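Local coordinates for protein tryptophan synthase alpha chain (Campylobacter jejuni, PDB 3THA) that probably cleaves indoleglycerol phosphate to indole and glyceraldehyde 3-phosphate, as the alpha subunit of tryptophan synthase in the last step of tryptophan biosynthesis, at residues Val92-Tyr97 / Ile121-Ser126; Lys162-Phe167 / Thr198-Phe203; Phe206-Asn211 / Asp222-Gly227. One frame throughout, in Å; residues are numbered along the deposited sequence.

Interaction 1. Residues Val92-Tyr97 / Ile121-Ser126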
loop_
_atom_site.group_PDB
_atom_site.type_symbol
_atom_site.label_atom_id
_atom_site.label_comp_id
_atom_site.label_asym_id
_atom_site.label_seq_id
_atom_site.Cartn_x
_atom_site.Cartn_y
_atom_site.Cartn_z
ATOM N N VAL B 92 18.154 -5.135 0.875
ATOM C CA VAL B 92 16.953 -5.882 0.564
ATOM C C VAL B 92 15.960 -4.957 -0.179
ATOM O O VAL B 92 15.600 -3.893 0.327
ATOM C CB VAL B 92 16.291 -6.425 1.869
ATOM C CG1 VAL B 92 14.878 -6.944 1.606
ATOM C CG2 VAL B 92 17.130 -7.558 2.434
ATOM N N PHE B 93 15.547 -5.348 -1.385
ATOM C CA PHE B 93 14.481 -4.639 -2.054
ATOM C C PHE B 93 13.150 -4.893 -1.390
ATOM O O PHE B 93 12.833 -6.008 -0.990
ATOM C CB PHE B 93 14.379 -5.029 -3.512
ATOM C CG PHE B 93 15.270 -4.249 -4.406
ATOM C CD1 PHE B 93 15.442 -2.881 -4.224
ATOM C CD2 PHE B 93 15.927 -4.873 -5.444
ATOM C CE1 PHE B 93 16.270 -2.146 -5.057
ATOM C CE2 PHE B 93 16.787 -4.149 -6.288
ATOM C CZ PHE B 93 16.943 -2.793 -6.099
HETATM N N MSE B 94 12.364 -3.844 -1.263
HETATM C CA MSE B 94 10.962 -3.984 -0.988
HETATM C C MSE B 94 10.305 -3.157 -2.080
HETATM O O MSE B 94 10.396 -1.958 -2.075
HETATM C CB MSE B 94 10.645 -3.495 0.413
HETATM C CG MSE B 94 9.208 -3.385 0.761
HETATM SE SE MSE B 94 9.150 -3.589 2.702
HETATM C CE MSE B 94 7.360 -3.103 3.044
ATOM N N VAL B 95 9.707 -3.830 -3.052
ATOM C CA VAL B 95 9.018 -3.201 -4.165
ATOM C C VAL B 95 7.710 -3.939 -4.415
ATOM O O VAL B 95 7.569 -5.090 -4.069
ATOM C CB VAL B 95 9.868 -3.301 -5.493
ATOM C CG1 VAL B 95 11.108 -2.444 -5.416
ATOM C CG2 VAL B 95 10.253 -4.723 -5.784
ATOM N N TYR B 96 6.765 -3.273 -5.042
ATOM C CA TYR B 96 5.603 -3.954 -5.544
ATOM C C TYR B 96 5.962 -4.682 -6.798
ATOM O O TYR B 96 6.941 -4.325 -7.469
ATOM C CB TYR B 96 4.555 -2.966 -5.868
ATOM C CG TYR B 96 3.922 -2.379 -4.660
ATOM C CD1 TYR B 96 2.972 -3.087 -3.979
ATOM C CD2 TYR B 96 4.273 -1.110 -4.195
ATOM C CE1 TYR B 96 2.347 -2.570 -2.909
ATOM C CE2 TYR B 96 3.642 -0.577 -3.085
ATOM C CZ TYR B 96 2.662 -1.329 -2.457
ATOM O OH TYR B 96 1.963 -0.887 -1.354
ATOM N N TYR B 97 5.199 -5.727 -7.072
ATOM C CA TYR B 97 5.420 -6.615 -8.195
ATOM C C TYR B 97 5.351 -5.908 -9.546
ATOM O O TYR B 97 6.013 -6.337 -10.499
ATOM C CB TYR B 97 4.427 -7.776 -8.154
ATOM C CG TYR B 97 4.801 -8.937 -9.059
ATOM C CD1 TYR B 97 5.731 -9.890 -8.659
ATOM C CD2 TYR B 97 4.199 -9.097 -10.303
ATOM C CE1 TYR B 97 6.067 -10.963 -9.477
ATOM C CE2 TYR B 97 4.511 -10.168 -11.116
ATOM C CZ TYR B 97 5.460 -11.093 -10.704
ATOM O OH TYR B 97 5.778 -12.162 -11.519
ATOM N N ILE B 121 11.327 -8.329 -0.724
ATOM C CA ILE B 121 10.047 -8.402 -0.090
ATOM C C ILE B 121 9.049 -7.779 -1.083
ATOM O O ILE B 121 9.217 -6.625 -1.488
ATOM C CB ILE B 121 10.034 -7.533 1.160
ATOM C CG1 ILE B 121 11.220 -7.865 2.068
ATOM C CG2 ILE B 121 8.682 -7.625 1.907
ATOM C CD1 ILE B 121 11.352 -6.935 3.252
ATOM N N VAL B 122 8.003 -8.510 -1.467
ATOM C CA VAL B 122 7.033 -7.980 -2.427
ATOM C C VAL B 122 5.673 -7.921 -1.745
ATOM O O VAL B 122 5.007 -8.966 -1.567
ATOM C CB VAL B 122 6.953 -8.819 -3.732
ATOM C CG1 VAL B 122 6.135 -8.072 -4.763
ATOM C CG2 VAL B 122 8.403 -9.137 -4.314
ATOM N N PRO B 123 5.287 -6.712 -1.298
ATOM C CA PRO B 123 4.033 -6.537 -0.634
ATOM C C PRO B 123 2.938 -6.907 -1.593
ATOM O O PRO B 123 3.003 -6.543 -2.796
ATOM C CB PRO B 123 3.964 -4.988 -0.394
ATOM C CG PRO B 123 5.381 -4.591 -0.355
ATOM C CD PRO B 123 6.052 -5.445 -1.373
ATOM N N GLU B 124 1.916 -7.541 -1.024
ATOM C CA GLU B 124 0.689 -7.908 -1.691
ATOM C C GLU B 124 0.884 -8.949 -2.809
ATOM O O GLU B 124 -0.082 -9.277 -3.534
ATOM C CB GLU B 124 -0.092 -6.687 -2.159
ATOM C CG GLU B 124 -0.153 -5.530 -1.127
ATOM C CD GLU B 124 -0.965 -5.839 0.143
ATOM O OE1 GLU B 124 -1.572 -6.951 0.248
ATOM O OE2 GLU B 124 -0.964 -4.949 1.033
ATOM N N LEU B 125 2.094 -9.511 -2.910
ATOM C CA LEU B 125 2.256 -10.706 -3.730
ATOM C C LEU B 125 2.008 -11.893 -2.822
ATOM O O LEU B 125 2.864 -12.232 -2.011
ATOM C CB LEU B 125 3.631 -10.788 -4.370
ATOM C CG LEU B 125 3.852 -11.879 -5.423
ATOM C CD1 LEU B 125 3.065 -11.568 -6.686
ATOM C CD2 LEU B 125 5.323 -11.952 -5.746
ATOM N N SER B 126 0.839 -12.511 -2.918
ATOM C CA SER B 126 0.579 -13.698 -2.096
ATOM C C SER B 126 1.454 -14.884 -2.534
ATOM O O SER B 126 2.023 -14.906 -3.645
ATOM C CB SER B 126 -0.889 -14.138 -2.176
ATOM O OG SER B 126 -1.117 -14.731 -3.439
HETATM O O HOH W 1 2.803 -6.252 -5.574
#
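Leu125 lies over one face of the Tyr97 ring, with CD1 4.1 Å from the ring centroid in a CH-pi contact, while CG1 of Val122 approaches that ring at its edge. Tyr97 has CG anti to its backbone N (chi1 -165°), a setting that lays the ring face beneath the leucine methyls. At the Tyr96 ring, Glu124 CG stands at the edge, close to the ring plane, and Pro123 CB meets CE1 at 3.8 Å, the two side chains crossing at about a right angle. A water also sits at the Tyr96 edge, in plane. It accepts from Tyr97 N and donates to Pro123 O, bridging the two backbones where direct pairing has ended. That pairing is parallel: Ile121 N binds Phe93 O at 2.8 Å, and Val95 N returns to Ile121 O at 3.2 Å, less straight at the hydrogen (139°). The same Ile121 O takes a CA-H...O contact from Met94, so one carbonyl faces two donors. Beyond the pairing, Val95 O packs against Pro123 CD (3.1 Å), and Pro123 also meets Ile55 of a second copy of this chain. Met94, a selenomethionine, and Ile121 share one face of the sheet, and SE rests 4.0 Å from Ile121 CD1. Ile121 CG1 also meets Val92 CG1 at 3.8 Å. A type II turn from Val122 to Leu125, closed by Leu125 N to Val122 O, swings the leucine back to Tyr97. The contact joins the C-terminal ends of neighbouring strands 90-94 and 117-121 of the TIM barrel, and the loops that follow them, at the end that carries the active site in this fold. Met94 and Ile121 both touch Glu46, the predicted proton acceptor on strand 44-48, and Phe93 packs outward on helix 75-83.

Interaction 2. Residues Lys162-Phe167 / Thr198-Phe203; sequences KHAKGF and TNLPIF
Ala164 meets Leu200 twice: its carbonyl O lies 3.4 Å from Leu200 CD1, and its CB packs on the same methyl at 4.0 Å. The backbone N of Lys165 adds a looser touch to CD1. Gly166 takes backbone angles that leave no room for a CB beside the Lys165 carbonyl O, which calls for glycine. Its O faces the other methyl, Leu200 CD2, and also Pro201 CG at 3.5 Å; Leu200 thus spreads its two branches over successive parts of the loop. Phe167 ends the segment and gives the largest share on this side. With CG between the backbone N and the carbonyl carbon (chi1 66°), the ring turns onto Phe203. The planes are inclined by 31° with centroids 4.5 Å apart, an oblique pairing in which Phe203 CD2 lies over one face of the Phe167 ring, toward its rim. In return Phe167 CB sits over a face of Phe203, 4.0 Å from the centroid, a CH-pi contact, and CB also packs on Pro201 CG. Phe167 lies inside the barrel, close to Glu46, the predicted proton acceptor. The contact joins the loop leading into strand 168-171 to the start of strand 202-205, neighbours in the TIM barrel. Backbone pairing of the two strands begins just beyond, where Pro201 and Phe203 bond to Ile168; Phe7 meets Phe167 edge-to-face, and Ile202 turns outward onto helix 180-195.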
loop_
_atom_site.group_PDB
_atom_site.type_symbol
_atom_site.label_atom_id
_atom_site.label_comp_id
_atom_site.label_asym_id
_atom_site.label_seq_id
_atom_site.Cartn_x
_atom_site.Cartn_y
_atom_site.Cartn_z
ATOM N N LYS B 162 8.359 -23.761 6.314
ATOM C CA LYS B 162 9.183 -24.976 6.322
ATOM C C LYS B 162 10.283 -24.901 5.263
ATOM O O LYS B 162 11.400 -25.371 5.498
ATOM C CB LYS B 162 8.317 -26.219 6.109
ATOM C CG LYS B 162 9.004 -27.536 6.369
ATOM C CD LYS B 162 8.199 -28.713 5.779
ATOM C CE LYS B 162 8.997 -30.026 5.838
ATOM N NZ LYS B 162 8.546 -30.855 6.971
ATOM N N HIS B 163 9.959 -24.284 4.126
ATOM C CA HIS B 163 10.859 -24.215 2.973
ATOM C C HIS B 163 11.296 -22.798 2.591
ATOM O O HIS B 163 11.724 -22.584 1.453
ATOM C CB HIS B 163 10.199 -24.876 1.754
ATOM C CG HIS B 163 9.986 -26.356 1.909
ATOM N ND1 HIS B 163 10.943 -27.202 2.441
ATOM C CD2 HIS B 163 8.932 -27.145 1.582
ATOM C CE1 HIS B 163 10.479 -28.441 2.454
ATOM N NE2 HIS B 163 9.261 -28.437 1.933
ATOM N N ALA B 164 11.181 -21.840 3.520
ATOM C CA ALA B 164 11.478 -20.426 3.239
ATOM C C ALA B 164 12.974 -20.140 3.295
ATOM O O ALA B 164 13.739 -20.981 3.710
ATOM C CB ALA B 164 10.755 -19.529 4.215
ATOM N N LYS B 165 13.361 -18.938 2.876
ATOM C CA LYS B 165 14.747 -18.527 2.844
ATOM C C LYS B 165 14.869 -17.082 3.377
ATOM O O LYS B 165 13.921 -16.288 3.306
ATOM C CB LYS B 165 15.299 -18.641 1.419
ATOM C CG LYS B 165 15.111 -20.044 0.711
ATOM C CD LYS B 165 16.129 -21.133 1.133
ATOM C CE LYS B 165 16.096 -22.365 0.184
ATOM N NZ LYS B 165 15.936 -21.934 -1.279
ATOM N N GLY B 166 16.016 -16.754 3.951
ATOM C CA GLY B 166 16.253 -15.395 4.444
ATOM C C GLY B 166 15.897 -15.167 5.890
ATOM O O GLY B 166 16.674 -15.540 6.790
ATOM N N PHE B 167 14.717 -14.582 6.116
ATOM C CA PHE B 167 14.180 -14.370 7.456
ATOM C C PHE B 167 12.669 -14.432 7.362
ATOM O O PHE B 167 12.137 -14.252 6.296
ATOM C CB PHE B 167 14.671 -13.026 8.067
ATOM C CG PHE B 167 14.175 -11.768 7.351
ATOM C CD1 PHE B 167 14.938 -11.168 6.358
ATOM C CD2 PHE B 167 12.957 -11.169 7.704
ATOM C CE1 PHE B 167 14.520 -9.998 5.714
ATOM C CE2 PHE B 167 12.504 -9.968 7.074
ATOM C CZ PHE B 167 13.289 -9.385 6.081
ATOM N N THR B 198 10.739 -23.687 11.558
ATOM C CA THR B 198 11.948 -23.221 10.887
ATOM C C THR B 198 13.012 -22.678 11.837
ATOM O O THR B 198 12.729 -22.263 12.973
ATOM C CB THR B 198 11.676 -22.174 9.778
ATOM O OG1 THR B 198 12.859 -22.015 8.985
ATOM C CG2 THR B 198 11.261 -20.820 10.363
ATOM N N ASN B 199 14.242 -22.681 11.333
ATOM C CA ASN B 199 15.392 -22.187 12.071
ATOM C C ASN B 199 15.846 -20.771 11.664
ATOM O O ASN B 199 16.760 -20.202 12.289
ATOM C CB ASN B 199 16.516 -23.211 11.948
ATOM C CG ASN B 199 16.113 -24.564 12.530
ATOM O OD1 ASN B 199 16.488 -24.896 13.650
ATOM N ND2 ASN B 199 15.298 -25.326 11.782
ATOM N N LEU B 200 15.192 -20.220 10.637
ATOM C CA LEU B 200 15.565 -18.927 10.081
ATOM C C LEU B 200 15.258 -17.843 11.085
ATOM O O LEU B 200 14.356 -18.023 11.929
ATOM C CB LEU B 200 14.758 -18.625 8.825
ATOM C CG LEU B 200 15.017 -19.508 7.616
ATOM C CD1 LEU B 200 13.808 -19.384 6.728
ATOM C CD2 LEU B 200 16.321 -19.091 6.893
ATOM N N PRO B 201 15.991 -16.715 10.996
ATOM C CA PRO B 201 15.702 -15.582 11.858
ATOM C C PRO B 201 14.287 -14.989 11.681
ATOM O O PRO B 201 13.703 -15.010 10.586
ATOM C CB PRO B 201 16.798 -14.580 11.508
ATOM C CG PRO B 201 17.397 -15.068 10.227
ATOM C CD PRO B 201 17.239 -16.532 10.244
ATOM N N ILE B 202 13.730 -14.513 12.789
ATOM C CA ILE B 202 12.409 -13.896 12.811
ATOM C C ILE B 202 12.570 -12.429 13.196
ATOM O O ILE B 202 13.202 -12.107 14.208
ATOM C CB ILE B 202 11.451 -14.676 13.779
ATOM C CG1 ILE B 202 11.485 -16.177 13.414
ATOM C CG2 ILE B 202 9.994 -14.136 13.697
ATOM C CD1 ILE B 202 11.002 -17.124 14.476
ATOM N N PHE B 203 12.070 -11.553 12.335
ATOM C CA PHE B 203 12.116 -10.102 12.490
ATOM C C PHE B 203 10.695 -9.555 12.505
ATOM O O PHE B 203 9.903 -9.873 11.620
ATOM C CB PHE B 203 12.862 -9.415 11.329
ATOM C CG PHE B 203 14.286 -9.900 11.086
ATOM C CD1 PHE B 203 15.040 -10.498 12.072
ATOM C CD2 PHE B 203 14.881 -9.693 9.854
ATOM C CE1 PHE B 203 16.342 -10.938 11.815
ATOM C CE2 PHE B 203 16.194 -10.130 9.590
ATOM C CZ PHE B 203 16.919 -10.757 10.565
#

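Interaction 3. Residues Phe206-Asn211 / Asp222-Gly227; sequences FGIQNN and DGVIVG
Ile208 draws its backbone to within 5.7 Å of Val226, CA to CA, and the 206-211 loop passes strand 223-226 without a hydrogen bond between the segments. Almost all of the contact rests on Ile208, which points its side chain at the strand and meets it with both branches. CD1, at the tip of the longer branch, reaches Val224 CG1 at 3.4 Å, the two side chains meeting at a slant. The shorter branch, CG2, lies anti to the backbone N and touches Val226 CG2 at 3.9 Å, here nearly at a right angle. Two valines two residues apart on the strand therefore share one isoleucine. Between them the carbonyl O of Ile225 faces the flank of Ile208, 4.0 Å from CD1. In the TIM barrel this is the beta-alpha loop between strand 202-205 and helix 212-217, folded back on the next strand, with Val214 and Met217 of that helix packing on both Ile208 and Val224. Ile225 lies across the strand from these valines, its side chain touching Phe203 and coming near Glu46, the predicted proton acceptor. Gly207, at phi 103°, occupies a conformation that favours glycine in the turn before Ile208. Further along, Asn210 OD1 caps the backbone N of Asp213, at the turn leading into helix 212-217, and the Phe206 ring makes a cation-pi contact with Lys66 of the second copy of this chain.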
loop_
_atom_site.group_PDB
_atom_site.type_symbol
_atom_site.label_atom_id
_atom_site.label_comp_id
_atom_site.label_asym_id
_atom_site.label_seq_id
_atom_site.Cartn_x
_atom_site.Cartn_y
_atom_site.Cartn_z
ATOM N N PHE B 206 6.113 -3.404 11.442
ATOM C CA PHE B 206 4.767 -2.746 11.466
ATOM C C PHE B 206 4.398 -2.128 12.830
ATOM O O PHE B 206 4.175 -2.840 13.806
ATOM C CB PHE B 206 3.582 -3.607 10.918
ATOM C CG PHE B 206 2.275 -2.820 10.803
ATOM C CD1 PHE B 206 1.904 -2.244 9.596
ATOM C CD2 PHE B 206 1.462 -2.605 11.928
ATOM C CE1 PHE B 206 0.744 -1.477 9.504
ATOM C CE2 PHE B 206 0.289 -1.846 11.847
ATOM C CZ PHE B 206 -0.073 -1.273 10.633
ATOM N N GLY B 207 4.348 -0.792 12.873
ATOM C CA GLY B 207 3.886 -0.079 14.066
ATOM C C GLY B 207 5.001 0.534 14.888
ATOM O O GLY B 207 4.793 1.523 15.598
ATOM N N ILE B 208 6.189 -0.051 14.788
ATOM C CA ILE B 208 7.321 0.384 15.585
ATOM C C ILE B 208 7.595 1.857 15.258
ATOM O O ILE B 208 7.667 2.237 14.074
ATOM C CB ILE B 208 8.553 -0.549 15.377
ATOM C CG1 ILE B 208 8.082 -2.019 15.388
ATOM C CG2 ILE B 208 9.640 -0.268 16.426
ATOM C CD1 ILE B 208 9.156 -3.044 15.541
ATOM N N GLN B 209 7.728 2.669 16.314
ATOM C CA GLN B 209 7.757 4.134 16.189
ATOM C C GLN B 209 8.791 4.851 17.057
ATOM O O GLN B 209 9.546 5.697 16.574
ATOM C CB GLN B 209 6.374 4.719 16.509
ATOM C CG GLN B 209 5.413 4.738 15.323
ATOM C CD GLN B 209 4.192 5.596 15.591
ATOM O OE1 GLN B 209 3.117 5.073 15.919
ATOM N NE2 GLN B 209 4.349 6.929 15.475
ATOM N N ASN B 210 8.775 4.532 18.343
ATOM C CA ASN B 210 9.660 5.116 19.335
ATOM C C ASN B 210 10.874 4.190 19.533
ATOM O O ASN B 210 10.999 3.209 18.807
ATOM C CB ASN B 210 8.825 5.322 20.614
ATOM C CG ASN B 210 9.589 5.003 21.902
ATOM O OD1 ASN B 210 9.809 3.835 22.226
ATOM N ND2 ASN B 210 9.965 6.048 22.658
ATOM N N ASN B 211 11.732 4.493 20.517
ATOM C CA ASN B 211 12.909 3.681 20.859
ATOM C C ASN B 211 12.721 2.624 21.944
ATOM O O ASN B 211 13.190 1.509 21.785
ATOM C CB ASN B 211 14.109 4.566 21.242
ATOM C CG ASN B 211 15.273 3.757 21.805
ATOM O OD1 ASN B 211 15.513 3.757 23.009
ATOM N ND2 ASN B 211 15.973 3.032 20.939
ATOM N N ASP B 222 14.298 -11.971 16.761
ATOM C CA ASP B 222 15.717 -11.917 16.389
ATOM C C ASP B 222 16.105 -10.599 15.727
ATOM O O ASP B 222 17.271 -10.421 15.378
ATOM C CB ASP B 222 16.027 -13.029 15.372
ATOM C CG ASP B 222 15.864 -14.408 15.943
ATOM O OD1 ASP B 222 16.175 -14.627 17.135
ATOM O OD2 ASP B 222 15.436 -15.285 15.194
ATOM N N GLY B 223 15.124 -9.726 15.478
ATOM C CA GLY B 223 15.320 -8.484 14.727
ATOM C C GLY B 223 14.102 -7.575 14.821
ATOM O O GLY B 223 13.029 -8.013 15.265
ATOM N N VAL B 224 14.258 -6.313 14.408
ATOM C CA VAL B 224 13.193 -5.315 14.534
ATOM C C VAL B 224 13.223 -4.455 13.285
ATOM O O VAL B 224 14.319 -4.100 12.829
ATOM C CB VAL B 224 13.452 -4.425 15.766
ATOM C CG1 VAL B 224 12.531 -3.222 15.780
ATOM C CG2 VAL B 224 13.340 -5.235 17.056
ATOM N N ILE B 225 12.046 -4.132 12.734
ATOM C CA ILE B 225 11.950 -3.430 11.445
ATOM C C ILE B 225 11.228 -2.097 11.582
ATOM O O ILE B 225 10.016 -2.092 11.788
ATOM C CB ILE B 225 11.184 -4.267 10.409
ATOM C CG1 ILE B 225 11.750 -5.680 10.319
ATOM C CG2 ILE B 225 11.184 -3.604 9.031
ATOM C CD1 ILE B 225 11.015 -6.580 9.316
ATOM N N VAL B 226 11.954 -0.971 11.469
ATOM C CA VAL B 226 11.321 0.341 11.476
ATOM C C VAL B 226 11.062 0.899 10.050
ATOM O O VAL B 226 11.972 0.952 9.193
ATOM C CB VAL B 226 12.107 1.292 12.337
ATOM C CG1 VAL B 226 11.431 2.686 12.400
ATOM C CG2 VAL B 226 12.269 0.700 13.754
ATOM N N GLY B 227 9.797 1.266 9.793
ATOM C CA GLY B 227 9.354 1.743 8.461
ATOM C C GLY B 227 9.009 3.240 8.362
ATOM O O GLY B 227 9.881 4.117 8.223
#

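Overall arrangement
All three contacts belong to one closed parallel barrel. Interactions 1 and 3 are buried and lie on opposite sides of the chain's centre, about 18 Å apart between centres; both also reach the second copy of the protein. Interaction 2 is partly buried, running from an exposed loop into the aromatic interior. Only interaction 1 has hydrogen bonds between its own segments; interaction 2 relies on aromatic and aliphatic packing, and interaction 3 on one isoleucine resting against two valines. Interactions 2 and 3 hold neighbouring strands, 202-205 and 223-226, and meet at Ile202 O and Asp222 N, probably hydrogen-bonded. Ile121 CD1 of interaction 1 packs on Phe167 CZ of interaction 2, inside the barrel near Glu46.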